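Local coordinates for protein argininosuccinate lyase (Chelativorans sp., PDB 6RXA) that acts as a C-N lyase (EDDS lyase) of the aspartase/fumarase superfamily and probably also splits argininosuccinate into fumarate and L-arginine, at residues E188-I193 with G220-V225; M122-Q127 with D236-H241; Q127-I132 with A473-A478; Q45-H50 with N113-A118. The protein carries 2 engineered substitutions. All coordinates share one frame; numbering follows the deposited sequence.

Contact 1 (E188-I193 with G220-V225); sequences ELYARI and GFDGLV. With NA (sodium ion), chain F.
A light van der Waals contact sets Y190 and I193, on the last turn of helix 168-193, against F221 and D222 of the loop between helix 212-218 and helix 228-233. It buries just 85 Å², and no hydrogen bond crosses it. The carbonyl oxygen I193 O approaches the F221 ring at its edge, near the ring plane, 4.1 Å from CE1. F221 is aimed there by a first torsion of -72°, which puts CG beside its own backbone N. Next in the chain, D222 points its CB toward the helix, and its OD2 stops 4.4 Å from Y190 CE2, meeting that ring obliquely. Just before these residues, the positive phi of G220 belongs to the Schellman motif that ends helix 212-218. R121 of helix 112-147 hydrogen-bonds to I193 O; the loop itself is held more firmly by a cation-pi contact of R125 with F221 and by backbone hydrogen bonding between D222 and N194. At the far end of 188-193 the chemistry turns ionic. A sodium ion is held by E188 OE1 at 2.3 Å, by two waters at 2.4 Å each, and by E188 OE1 of the second subunit. The ion also lies in the plane of the R192 guanidinium, off its edge, 3.5 Å from NH2. E188 OE2 forms a salt bridge with R192 NH1 of that second subunit, so each oxygen of this carboxylate has its own positive partner. The loop thus rests on the helix by weak polar-to-aromatic contacts, while the charges of E188 and R192, on the same helix, join two subunits.

Contact 2 (M122-Q127 with D236-H241); sequences MFLRDQ and DHVAEH
Nearly all of this contact runs through L124, wedged between V238 and H241 where helix 112-147 runs beside the first turns of helix 236-262; every close pair includes it. The apolar part is small: L124 CD1 meets V238 CG2 at 4.1 Å, the two side chains crossing at about a right angle. With H241 the leucine touches the imidazole from the rim. Its CB lies in the ring plane, 3.8 Å from H241 ND1, and CD2 comes to the same nitrogen at 3.8 Å, so ND1 is walled in by hydrocarbon. The imidazole gets there because H241 CG stands opposite its backbone N (chi1 -165°), which carries the ring across to helix 112-147.

On the polar side no hydrogen bond spans the helices. L124 O sits at the ring edge, near its plane, 3.7 Å from H241 CE1, which makes it a neighbour of a polarised C-H and nothing stronger. H241 ND1 is buried here and has no partner anywhere in the model. Cut back to an alanine, position L124 would probably leave a gap beside V238 CG2 and give the ND1 edge of H241 much less apolar cover.

Other apolar side chains surround the pair: L327 from a loop touches both L124 and H241, while L189 and I193 of helix 168-193 also touch H241. The charge on this turn faces elsewhere, E240 pairing with R192 and with R185 of the second subunit. Helices 112-147 and 236-262 are among the long helices whose bundling is characteristic of the aspartase/fumarase superfamily, and this contact joins the two.

Contact 3 (Q127-I132 with A473-A478); sequences QLLRTI and ANATQA
L129 points from helix 112-147 straight at A475 and T476, and does so as a knob into a hole: with L472 and L479, which it also touches, these residues form the four-cornered socket on helix 451-500. Its two methyls divide the work. CD2 presses on A475 CB at 3.9 Å, where the alanine leaves the backbone close. CD1 goes the other way, to T476, 3.9 Å from OG1, and the leucine and threonine side chains slide past each other in opposite directions. A first torsion of -64° sets L129 CG beside its own backbone N and opens the fork toward the long helix. The threonine hydroxyl is no partner for the leucine; it is satisfied within its own helix by L472 O. W471 and Y190 add aromatic cover to L129.

Away from the socket, the same turn of 127-132 is tied together by polar groups. R130 NH1 donates to Q127 OE1 at 2.9 Å, within the carbonyl plane on a lone pair, and also pairs with D333. Q127 O takes two donors from T131, its backbone N at 2.9 Å and its OG1 at 2.8 Å, which arrive from opposite faces of the carbonyl plane.

Contact 4 (Q45-H50 with N113-A118); sequences QIHRAH and NDLANA. With FMT (formic acid), chain C.
N113 ND2 is gripped from two quarters: it donates to formate O2 at 2.9 Å along a nearly straight line (172° at the hydrogen) and is also hydrogen-bonded to A202 O. The same formate is held by T158 OG1 of the second subunit and by K286 NZ and N288 ND2 of the third. With an alanine here, formate O2 and A202 O would probably each lose this amide donor, weakening the hold on the anion.

Behind N113, the helix carrying it packs on helix 35-56 through I46, H47, L115 and A118. The axes of the two short segments come no closer than 11.1 Å, at an angle of 123°, and the side chains fill the interval. I46 uses two branches: CG2 meets L115 CD1 at 3.6 Å, while CD1 reaches A118 CB at 3.8 Å. L115, its CG opposite the backbone N (chi1 168°), turns its fork toward I46 and also sets CD2 at the edge of the H47 ring, 4.0 Å from CE1. The imidazole is also held by R110 NH1, which hydrogen-bonds to H47 ND1.

N113 has been seen to bind succinate and fumarate. Carboxylate sites assembled from three subunits, as around this formate, are characteristic of the active sites of aspartase/fumarase enzymes.

Helix 112-147 is the common thread: contacts 4, 2 and 3 follow one another along it, and contacts 2 and 3 share Q127. Contact 1 lies beside all of them. It joins contact 2 by the salt bridge R192 NH2 to E240 OE2 at 2.8 Å, and contact 3 by Y190 CE1 against L129 CD2 at 3.6 Å. M122 SD, packed on I46 CG1 at 3.7 Å, ties contact 2 to contact 4. Contacts 3 and 4 do not touch; their centres are about 20 Å apart. Contact 4 alone includes a known binding residue, N113, which holds the formate together with residues of two other subunits; contacts 1 and 2 touch the second subunit away from that site, contact 1 through the shared sodium ion.

Contact 1 (E188-I193 with G220-V225)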
loop_
_atom_site.group_PDB
_atom_site.type_symbol
_atom_site.label_atom_id
_atom_site.label_comp_id
_atom_site.label_asym_id
_atom_site.label_seq_id
_atom_site.Cartn_x
_atom_site.Cartn_y
_atom_site.Cartn_z
ATOM N N GLU A 188 -23.804 -2.264 3.929
ATOM C CA GLU A 188 -23.358 -3.627 4.205
ATOM C C GLU A 188 -22.346 -3.648 5.336
ATOM O O GLU A 188 -22.414 -4.504 6.231
ATOM C CB GLU A 188 -22.750 -4.223 2.934
ATOM C CG GLU A 188 -23.769 -4.474 1.824
ATOM C CD GLU A 188 -23.140 -4.609 0.449
ATOM O OE1 GLU A 188 -21.903 -4.687 0.358
ATOM O OE2 GLU A 188 -23.903 -4.617 -0.541
ATOM N N LEU A 189 -21.392 -2.715 5.305
ATOM C CA LEU A 189 -20.415 -2.587 6.376
ATOM C C LEU A 189 -21.096 -2.256 7.702
ATOM O O LEU A 189 -20.724 -2.794 8.752
ATOM C CB LEU A 189 -19.424 -1.495 5.993
ATOM C CG LEU A 189 -18.520 -1.000 7.118
ATOM C CD1 LEU A 189 -17.565 -2.075 7.603
ATOM C CD2 LEU A 189 -17.733 0.215 6.651
ATOM N N TYR A 190 -22.095 -1.373 7.673
ATOM C CA TYR A 190 -22.760 -0.972 8.906
ATOM C C TYR A 190 -23.273 -2.188 9.662
ATOM O O TYR A 190 -23.191 -2.245 10.897
ATOM C CB TYR A 190 -23.900 -0.003 8.592
ATOM C CG TYR A 190 -24.522 0.613 9.835
ATOM C CD1 TYR A 190 -23.964 1.737 10.418
ATOM C CD2 TYR A 190 -25.666 0.066 10.419
ATOM C CE1 TYR A 190 -24.535 2.311 11.545
ATOM C CE2 TYR A 190 -26.242 0.631 11.546
ATOM C CZ TYR A 190 -25.670 1.760 12.100
ATOM O OH TYR A 190 -26.233 2.337 13.221
ATOM N N ALA A 191 -23.788 -3.184 8.942
ATOM C CA ALA A 191 -24.348 -4.346 9.621
ATOM C C ALA A 191 -23.288 -5.129 10.387
ATOM O O ALA A 191 -23.616 -5.806 11.377
ATOM C CB ALA A 191 -25.048 -5.259 8.609
ATOM N N ARG A 192 -22.034 -5.082 9.917
ATOM C CA ARG A 192 -20.934 -5.739 10.616
ATOM C C ARG A 192 -20.354 -4.865 11.727
ATOM O O ARG A 192 -19.893 -5.401 12.741
ATOM C CB ARG A 192 -19.848 -6.182 9.634
ATOM C CG ARG A 192 -20.193 -7.483 8.904
ATOM C CD ARG A 192 -19.102 -7.914 7.901
ATOM N NE ARG A 192 -19.054 -7.088 6.701
ATOM C CZ ARG A 192 -19.855 -7.251 5.650
ATOM N NH1 ARG A 192 -20.779 -8.206 5.655
ATOM N NH2 ARG A 192 -19.742 -6.462 4.600
ATOM N N ILE A 193 -20.347 -3.537 11.557
ATOM C CA ILE A 193 -19.870 -2.648 12.618
ATOM C C ILE A 193 -20.824 -2.681 13.802
ATOM O O ILE A 193 -20.395 -2.660 14.961
ATOM C CB ILE A 193 -19.692 -1.215 12.084
ATOM C CG1 ILE A 193 -18.454 -1.126 11.196
ATOM C CG2 ILE A 193 -19.569 -0.213 13.233
ATOM C CD1 ILE A 193 -18.177 0.222 10.622
ATOM N N GLY A 220 -27.497 0.339 21.601
ATOM C CA GLY A 220 -27.953 0.505 20.230
ATOM C C GLY A 220 -27.448 -0.494 19.217
ATOM O O GLY A 220 -27.693 -0.309 18.018
ATOM N N PHE A 221 -26.745 -1.540 19.638
ATOM C CA PHE A 221 -26.268 -2.532 18.680
ATOM C C PHE A 221 -27.428 -3.404 18.207
ATOM O O PHE A 221 -28.420 -3.590 18.916
ATOM C CB PHE A 221 -25.201 -3.399 19.325
ATOM C CG PHE A 221 -23.884 -2.701 19.547
ATOM C CD1 PHE A 221 -22.967 -2.577 18.520
ATOM C CD2 PHE A 221 -23.543 -2.208 20.797
ATOM C CE1 PHE A 221 -21.748 -1.956 18.727
ATOM C CE2 PHE A 221 -22.318 -1.599 21.007
ATOM C CZ PHE A 221 -21.417 -1.478 19.970
ATOM N N ASP A 222 -27.284 -3.959 17.002
ATOM C CA ASP A 222 -28.331 -4.760 16.375
ATOM C C ASP A 222 -28.132 -6.264 16.556
ATOM O O ASP A 222 -28.997 -7.042 16.139
ATOM C CB ASP A 222 -28.440 -4.428 14.888
ATOM C CG ASP A 222 -29.015 -3.050 14.637
ATOM O OD1 ASP A 222 -29.822 -2.589 15.467
ATOM O OD2 ASP A 222 -28.651 -2.427 13.615
ATOM N N GLY A 223 -27.044 -6.682 17.188
ATOM C CA GLY A 223 -26.746 -8.088 17.392
ATOM C C GLY A 223 -25.420 -8.160 18.112
ATOM O O GLY A 223 -24.830 -7.130 18.451
ATOM N N LEU A 224 -24.969 -9.391 18.363
ATOM C CA LEU A 224 -23.726 -9.634 19.076
ATOM C C LEU A 224 -22.619 -10.068 18.121
ATOM O O LEU A 224 -22.869 -10.685 17.084
ATOM C CB LEU A 224 -23.894 -10.763 20.099
ATOM C CG LEU A 224 -24.932 -10.528 21.193
ATOM C CD1 LEU A 224 -24.953 -11.698 22.136
ATOM C CD2 LEU A 224 -24.667 -9.223 21.935
ATOM N N VAL A 225 -21.381 -9.735 18.480
ATOM C CA VAL A 225 -20.230 -10.524 18.045
ATOM C C VAL A 225 -20.221 -11.699 19.018
ATOM O O VAL A 225 -20.000 -11.510 20.221
ATOM C CB VAL A 225 -18.920 -9.743 18.125
ATOM C CG1 VAL A 225 -17.759 -10.639 17.667
ATOM C CG2 VAL A 225 -18.950 -8.442 17.320
HETATM NA NA NA F . -19.968 -5.522 1.200
HETATM O O HOH W 1 -19.072 -3.554 2.200
HETATM O O HOH W 2 -18.308 -6.784 0.047
#

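Contact 2 (M122-Q127 with D236-H241)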
loop_
_atom_site.group_PDB
_atom_site.type_symbol
_atom_site.label_atom_id
_atom_site.label_comp_id
_atom_site.label_asym_id
_atom_site.label_seq_id
_atom_site.Cartn_x
_atom_site.Cartn_y
_atom_site.Cartn_z
ATOM N N MET A 122 -18.625 1.851 18.401
ATOM C CA MET A 122 -19.623 2.907 18.539
ATOM C C MET A 122 -19.167 4.191 17.856
ATOM O O MET A 122 -19.971 4.889 17.222
ATOM C CB MET A 122 -19.901 3.158 20.017
ATOM C CG MET A 122 -20.585 2.002 20.711
ATOM S SD MET A 122 -20.911 2.339 22.459
ATOM C CE MET A 122 -22.321 3.415 22.354
ATOM N N PHE A 123 -17.882 4.517 17.978
ATOM C CA PHE A 123 -17.326 5.659 17.266
ATOM C C PHE A 123 -17.448 5.474 15.758
ATOM O O PHE A 123 -17.964 6.355 15.063
ATOM C CB PHE A 123 -15.861 5.856 17.666
ATOM C CG PHE A 123 -15.115 6.791 16.768
ATOM C CD1 PHE A 123 -15.431 8.135 16.741
ATOM C CD2 PHE A 123 -14.110 6.319 15.945
ATOM C CE1 PHE A 123 -14.760 8.992 15.887
ATOM C CE2 PHE A 123 -13.425 7.184 15.099
ATOM C CZ PHE A 123 -13.754 8.511 15.080
ATOM N N LEU A 124 -16.988 4.331 15.234
ATOM C CA LEU A 124 -17.051 4.100 13.792
ATOM C C LEU A 124 -18.492 4.082 13.299
ATOM O O LEU A 124 -18.785 4.555 12.192
ATOM C CB LEU A 124 -16.334 2.813 13.393
ATOM C CG LEU A 124 -14.826 2.812 13.622
ATOM C CD1 LEU A 124 -14.214 1.466 13.238
ATOM C CD2 LEU A 124 -14.140 3.956 12.871
ATOM N N ARG A 125 -19.407 3.531 14.113
ATOM C CA ARG A 125 -20.823 3.479 13.751
ATOM C C ARG A 125 -21.378 4.884 13.547
ATOM O O ARG A 125 -22.024 5.164 12.530
ATOM C CB ARG A 125 -21.579 2.733 14.855
ATOM C CG ARG A 125 -23.069 2.622 14.673
ATOM C CD ARG A 125 -23.699 1.816 15.814
ATOM N NE ARG A 125 -23.661 2.550 17.075
ATOM C CZ ARG A 125 -24.053 2.053 18.245
ATOM N NH1 ARG A 125 -24.488 0.800 18.334
ATOM N NH2 ARG A 125 -24.015 2.815 19.321
ATOM N N ASP A 126 -21.125 5.790 14.495
ATOM C CA ASP A 126 -21.581 7.167 14.323
ATOM C C ASP A 126 -20.911 7.808 13.112
ATOM O O ASP A 126 -21.561 8.532 12.346
ATOM C CB ASP A 126 -21.308 7.986 15.584
ATOM C CG ASP A 126 -22.479 7.958 16.584
ATOM O OD1 ASP A 126 -23.568 7.425 16.285
ATOM O OD2 ASP A 126 -22.302 8.479 17.701
ATOM N N GLN A 127 -19.617 7.537 12.905
ATOM C CA GLN A 127 -18.918 8.130 11.768
ATOM C C GLN A 127 -19.402 7.545 10.447
ATOM O O GLN A 127 -19.378 8.229 9.418
ATOM C CB GLN A 127 -17.415 7.945 11.923
ATOM C CG GLN A 127 -16.834 8.762 13.072
ATOM C CD GLN A 127 -17.048 10.251 12.917
ATOM O OE1 GLN A 127 -16.596 10.860 11.952
ATOM N NE2 GLN A 127 -17.745 10.852 13.875
ATOM N N ASP A 236 -11.782 -6.985 11.232
ATOM C CA ASP A 236 -11.946 -6.898 9.786
ATOM C C ASP A 236 -12.853 -5.733 9.409
ATOM O O ASP A 236 -12.721 -5.184 8.313
ATOM C CB ASP A 236 -12.528 -8.192 9.221
ATOM C CG ASP A 236 -11.545 -9.345 9.200
ATOM O OD1 ASP A 236 -10.397 -9.197 9.674
ATOM O OD2 ASP A 236 -11.946 -10.401 8.645
ATOM N N HIS A 237 -13.801 -5.377 10.293
ATOM C CA HIS A 237 -14.677 -4.230 10.068
ATOM C C HIS A 237 -13.896 -2.926 10.002
ATOM O O HIS A 237 -14.316 -1.990 9.305
ATOM C CB HIS A 237 -15.737 -4.164 11.173
ATOM C CG HIS A 237 -15.171 -4.089 12.560
ATOM N ND1 HIS A 237 -14.488 -5.137 13.136
ATOM C CD2 HIS A 237 -15.197 -3.100 13.487
ATOM C CE1 HIS A 237 -14.105 -4.796 14.353
ATOM N NE2 HIS A 237 -14.536 -3.569 14.599
ATOM N N VAL A 238 -12.775 -2.833 10.719
ATOM C CA VAL A 238 -11.942 -1.634 10.660
ATOM C C VAL A 238 -11.242 -1.548 9.308
ATOM O O VAL A 238 -11.222 -0.494 8.656
ATOM C CB VAL A 238 -10.951 -1.624 11.840
ATOM C CG1 VAL A 238 -10.119 -0.367 11.853
ATOM C CG2 VAL A 238 -11.709 -1.779 13.164
ATOM N N ALA A 239 -10.661 -2.667 8.865
ATOM C CA ALA A 239 -10.083 -2.732 7.530
ATOM C C ALA A 239 -11.127 -2.427 6.465
ATOM O O ALA A 239 -10.850 -1.687 5.510
ATOM C CB ALA A 239 -9.474 -4.115 7.297
ATOM N N GLU A 240 -12.341 -2.972 6.620
ATOM C CA GLU A 240 -13.379 -2.766 5.619
ATOM C C GLU A 240 -13.833 -1.311 5.573
ATOM O O GLU A 240 -14.070 -0.770 4.488
ATOM C CB GLU A 240 -14.556 -3.706 5.860
ATOM C CG GLU A 240 -15.615 -3.640 4.790
ATOM C CD GLU A 240 -16.802 -4.541 5.062
ATOM O OE1 GLU A 240 -16.753 -5.365 5.984
ATOM O OE2 GLU A 240 -17.800 -4.421 4.338
ATOM N N HIS A 241 -13.945 -0.660 6.728
ATOM C CA HIS A 241 -14.277 0.765 6.755
ATOM C C HIS A 241 -13.213 1.582 6.023
ATOM O O HIS A 241 -13.533 2.446 5.191
ATOM C CB HIS A 241 -14.437 1.178 8.220
ATOM C CG HIS A 241 -15.118 2.489 8.416
ATOM N ND1 HIS A 241 -15.710 2.837 9.612
ATOM C CD2 HIS A 241 -15.289 3.545 7.586
ATOM C CE1 HIS A 241 -16.223 4.050 9.506
ATOM N NE2 HIS A 241 -15.980 4.503 8.288
#

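Contact 3 (Q127-I132 with A473-A478)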
loop_
_atom_site.group_PDB
_atom_site.type_symbol
_atom_site.label_atom_id
_atom_site.label_comp_id
_atom_site.label_asym_id
_atom_site.label_seq_id
_atom_site.Cartn_x
_atom_site.Cartn_y
_atom_site.Cartn_z
ATOM N N GLN A 127 -19.617 7.537 12.905
ATOM C CA GLN A 127 -18.918 8.130 11.768
ATOM C C GLN A 127 -19.402 7.545 10.447
ATOM O O GLN A 127 -19.378 8.229 9.418
ATOM C CB GLN A 127 -17.415 7.945 11.923
ATOM C CG GLN A 127 -16.834 8.762 13.072
ATOM C CD GLN A 127 -17.048 10.251 12.917
ATOM O OE1 GLN A 127 -16.596 10.860 11.952
ATOM N NE2 GLN A 127 -17.745 10.852 13.875
ATOM N N LEU A 128 -19.846 6.290 10.462
ATOM C CA LEU A 128 -20.424 5.689 9.266
ATOM C C LEU A 128 -21.762 6.330 8.921
ATOM O O LEU A 128 -22.031 6.607 7.745
ATOM C CB LEU A 128 -20.524 4.178 9.453
ATOM C CG LEU A 128 -20.882 3.299 8.266
ATOM C CD1 LEU A 128 -19.957 3.615 7.118
ATOM C CD2 LEU A 128 -20.740 1.850 8.699
ATOM N N LEU A 129 -22.613 6.610 9.915
ATOM C CA LEU A 129 -23.843 7.341 9.623
ATOM C C LEU A 129 -23.542 8.758 9.125
ATOM O O LEU A 129 -24.184 9.248 8.192
ATOM C CB LEU A 129 -24.761 7.376 10.844
ATOM C CG LEU A 129 -25.263 6.002 11.279
ATOM C CD1 LEU A 129 -26.195 6.123 12.471
ATOM C CD2 LEU A 129 -25.965 5.271 10.148
ATOM N N ARG A 130 -22.564 9.429 9.737
ATOM C CA ARG A 130 -22.110 10.729 9.244
ATOM C C ARG A 130 -21.668 10.641 7.786
ATOM O O ARG A 130 -22.006 11.510 6.963
ATOM C CB ARG A 130 -20.957 11.190 10.134
ATOM C CG ARG A 130 -20.373 12.536 9.786
ATOM C CD ARG A 130 -19.088 12.774 10.570
ATOM N NE ARG A 130 -18.528 14.101 10.315
ATOM C CZ ARG A 130 -17.235 14.398 10.420
ATOM N NH1 ARG A 130 -16.354 13.455 10.772
ATOM N NH2 ARG A 130 -16.824 15.632 10.153
ATOM N N THR A 131 -20.922 9.590 7.446
ATOM C CA THR A 131 -20.424 9.414 6.088
ATOM C C THR A 131 -21.557 9.121 5.117
ATOM O O THR A 131 -21.608 9.705 4.026
ATOM C CB THR A 131 -19.395 8.276 6.085
ATOM O OG1 THR A 131 -18.256 8.641 6.874
ATOM C CG2 THR A 131 -18.924 7.958 4.683
ATOM N N ILE A 132 -22.480 8.225 5.491
ATOM C CA ILE A 132 -23.633 7.936 4.644
ATOM C C ILE A 132 -24.443 9.200 4.389
ATOM O O ILE A 132 -24.882 9.449 3.266
ATOM C CB ILE A 132 -24.471 6.795 5.256
ATOM C CG1 ILE A 132 -23.676 5.489 5.130
ATOM C CG2 ILE A 132 -25.824 6.671 4.574
ATOM C CD1 ILE A 132 -24.226 4.325 5.938
ATOM N N ALA A 473 -32.426 7.503 8.256
ATOM C CA ALA A 473 -33.287 7.964 9.333
ATOM C C ALA A 473 -33.589 6.845 10.319
ATOM O O ALA A 473 -33.591 7.068 11.538
ATOM C CB ALA A 473 -34.573 8.523 8.734
ATOM N N ASN A 474 -33.868 5.640 9.816
ATOM C CA ASN A 474 -34.185 4.525 10.698
ATOM C C ASN A 474 -32.989 4.156 11.566
ATOM O O ASN A 474 -33.130 3.945 12.783
ATOM C CB ASN A 474 -34.649 3.321 9.883
ATOM C CG ASN A 474 -34.825 2.082 10.737
ATOM O OD1 ASN A 474 -35.863 1.895 11.372
ATOM N ND2 ASN A 474 -33.800 1.236 10.771
ATOM N N ALA A 475 -31.800 4.065 10.958
ATOM C CA ALA A 475 -30.606 3.692 11.711
ATOM C C ALA A 475 -30.286 4.736 12.770
ATOM O O ALA A 475 -29.933 4.391 13.904
ATOM C CB ALA A 475 -29.405 3.504 10.780
ATOM N N THR A 476 -30.418 6.022 12.418
ATOM C CA THR A 476 -30.159 7.100 13.370
ATOM C C THR A 476 -31.150 7.067 14.525
ATOM O O THR A 476 -30.766 7.231 15.693
ATOM C CB THR A 476 -30.214 8.446 12.642
ATOM O OG1 THR A 476 -29.200 8.488 11.622
ATOM C CG2 THR A 476 -29.978 9.584 13.615
ATOM N N GLN A 477 -32.434 6.879 14.223
ATOM C CA GLN A 477 -33.447 6.878 15.271
ATOM C C GLN A 477 -33.256 5.702 16.224
ATOM O O GLN A 477 -33.457 5.844 17.435
ATOM C CB GLN A 477 -34.837 6.858 14.641
ATOM C CG GLN A 477 -35.962 7.152 15.627
ATOM C CD GLN A 477 -35.903 8.569 16.169
ATOM O OE1 GLN A 477 -35.933 9.537 15.410
ATOM N NE2 GLN A 477 -35.804 8.697 17.487
ATOM N N ALA A 478 -32.855 4.537 15.706
ATOM C CA ALA A 478 -32.598 3.397 16.578
ATOM C C ALA A 478 -31.534 3.726 17.620
ATOM O O ALA A 478 -31.678 3.374 18.797
ATOM C CB ALA A 478 -32.178 2.186 15.748
#

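Contact 4 (Q45-H50 with N113-A118)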
loop_
_atom_site.group_PDB
_atom_site.type_symbol
_atom_site.label_atom_id
_atom_site.label_comp_id
_atom_site.label_asym_id
_atom_site.label_seq_id
_atom_site.Cartn_x
_atom_site.Cartn_y
_atom_site.Cartn_z
ATOM N N GLN A 45 -20.460 5.902 27.911
ATOM C CA GLN A 45 -21.761 5.274 27.724
ATOM C C GLN A 45 -21.690 3.783 28.022
ATOM O O GLN A 45 -22.608 3.221 28.636
ATOM C CB GLN A 45 -22.254 5.518 26.301
ATOM C CG GLN A 45 -22.651 6.958 26.050
ATOM C CD GLN A 45 -23.804 7.411 26.931
ATOM O OE1 GLN A 45 -24.939 6.963 26.763
ATOM N NE2 GLN A 45 -23.516 8.303 27.875
ATOM N N ILE A 46 -20.605 3.129 27.606
ATOM C CA ILE A 46 -20.439 1.703 27.888
ATOM C C ILE A 46 -20.402 1.444 29.389
ATOM O O ILE A 46 -21.003 0.479 29.875
ATOM C CB ILE A 46 -19.198 1.160 27.158
ATOM C CG1 ILE A 46 -19.453 1.171 25.646
ATOM C CG2 ILE A 46 -18.820 -0.213 27.691
ATOM C CD1 ILE A 46 -18.181 0.975 24.824
ATOM N N HIS A 47 -19.701 2.289 30.148
ATOM C CA HIS A 47 -19.678 2.090 31.595
ATOM C C HIS A 47 -21.093 2.097 32.158
ATOM O O HIS A 47 -21.443 1.277 33.014
ATOM C CB HIS A 47 -18.870 3.182 32.293
ATOM C CG HIS A 47 -17.452 3.276 31.842
ATOM N ND1 HIS A 47 -16.726 2.184 31.427
ATOM C CD2 HIS A 47 -16.627 4.344 31.726
ATOM C CE1 HIS A 47 -15.514 2.573 31.075
ATOM N NE2 HIS A 47 -15.430 3.880 31.242
ATOM N N ARG A 48 -21.917 3.039 31.701
ATOM C CA ARG A 48 -23.288 3.130 32.191
ATOM C C ARG A 48 -24.089 1.897 31.793
ATOM O O ARG A 48 -24.806 1.321 32.621
ATOM C CB ARG A 48 -23.930 4.407 31.658
ATOM C CG ARG A 48 -23.353 5.668 32.281
ATOM C CD ARG A 48 -23.947 6.923 31.672
ATOM N NE ARG A 48 -23.533 8.113 32.415
ATOM C CZ ARG A 48 -22.339 8.689 32.303
ATOM N NH1 ARG A 48 -21.428 8.193 31.484
ATOM N NH2 ARG A 48 -22.054 9.769 33.016
ATOM N N ALA A 49 -23.989 1.480 30.530
ATOM C CA ALA A 49 -24.755 0.318 30.083
ATOM C C ALA A 49 -24.315 -0.950 30.803
ATOM O O ALA A 49 -25.155 -1.780 31.188
ATOM C CB ALA A 49 -24.618 0.141 28.571
ATOM N N HIS A 50 -23.006 -1.134 30.972
ATOM C CA HIS A 50 -22.513 -2.315 31.669
ATOM C C HIS A 50 -23.025 -2.340 33.101
ATOM O O HIS A 50 -23.509 -3.373 33.583
ATOM C CB HIS A 50 -20.987 -2.320 31.626
ATOM C CG HIS A 50 -20.382 -3.528 32.255
ATOM N ND1 HIS A 50 -20.417 -4.771 31.658
ATOM C CD2 HIS A 50 -19.728 -3.685 33.427
ATOM C CE1 HIS A 50 -19.808 -5.642 32.445
ATOM N NE2 HIS A 50 -19.390 -5.012 33.526
ATOM N N ASN A 113 -10.238 -4.987 26.976
ATOM C CA ASN A 113 -10.222 -5.511 25.615
ATOM C C ASN A 113 -11.593 -5.433 24.958
ATOM O O ASN A 113 -11.704 -4.991 23.807
ATOM C CB ASN A 113 -9.695 -6.950 25.591
ATOM C CG ASN A 113 -8.260 -7.055 26.075
ATOM O OD1 ASN A 113 -7.540 -6.056 26.164
ATOM N ND2 ASN A 113 -7.836 -8.270 26.395
ATOM N N ASP A 114 -12.652 -5.895 25.648
ATOM C CA ASP A 114 -13.987 -5.789 25.054
ATOM C C ASP A 114 -14.510 -4.359 25.101
ATOM O O ASP A 114 -15.184 -3.921 24.159
ATOM C CB ASP A 114 -14.958 -6.856 25.572
ATOM C CG ASP A 114 -15.263 -6.777 27.046
ATOM O OD1 ASP A 114 -14.478 -6.214 27.836
ATOM O OD2 ASP A 114 -16.316 -7.363 27.420
ATOM N N LEU A 115 -14.161 -3.608 26.148
ATOM C CA LEU A 115 -14.482 -2.185 26.204
ATOM C C LEU A 115 -13.911 -1.450 24.996
ATOM O O LEU A 115 -14.618 -0.681 24.326
ATOM C CB LEU A 115 -13.921 -1.577 27.496
ATOM C CG LEU A 115 -13.906 -0.047 27.582
ATOM C CD1 LEU A 115 -15.323 0.502 27.664
ATOM C CD2 LEU A 115 -13.094 0.417 28.787
ATOM N N ALA A 116 -12.625 -1.662 24.713
ATOM C CA ALA A 116 -11.968 -0.962 23.613
ATOM C C ALA A 116 -12.613 -1.312 22.281
ATOM O O ALA A 116 -12.878 -0.427 21.463
ATOM C CB ALA A 116 -10.475 -1.291 23.591
ATOM N N ASN A 117 -12.861 -2.602 22.038
ATOM C CA ASN A 117 -13.446 -3.009 20.762
ATOM C C ASN A 117 -14.832 -2.397 20.602
ATOM O O ASN A 117 -15.175 -1.890 19.524
ATOM C CB ASN A 117 -13.509 -4.539 20.682
ATOM C CG ASN A 117 -13.671 -5.065 19.253
ATOM O OD1 ASN A 117 -14.782 -5.148 18.721
ATOM N ND2 ASN A 117 -12.560 -5.487 18.648
ATOM N N ALA A 118 -15.630 -2.409 21.675
ATOM C CA ALA A 118 -16.985 -1.863 21.622
ATOM C C ALA A 118 -16.981 -0.351 21.437
ATOM O O ALA A 118 -17.776 0.183 20.649
ATOM C CB ALA A 118 -17.762 -2.233 22.889
HETATM C C FMT C . -4.598 -8.290 28.142
HETATM O O1 FMT C . -3.698 -8.811 28.819
HETATM O O2 FMT C . -5.142 -8.861 27.181
#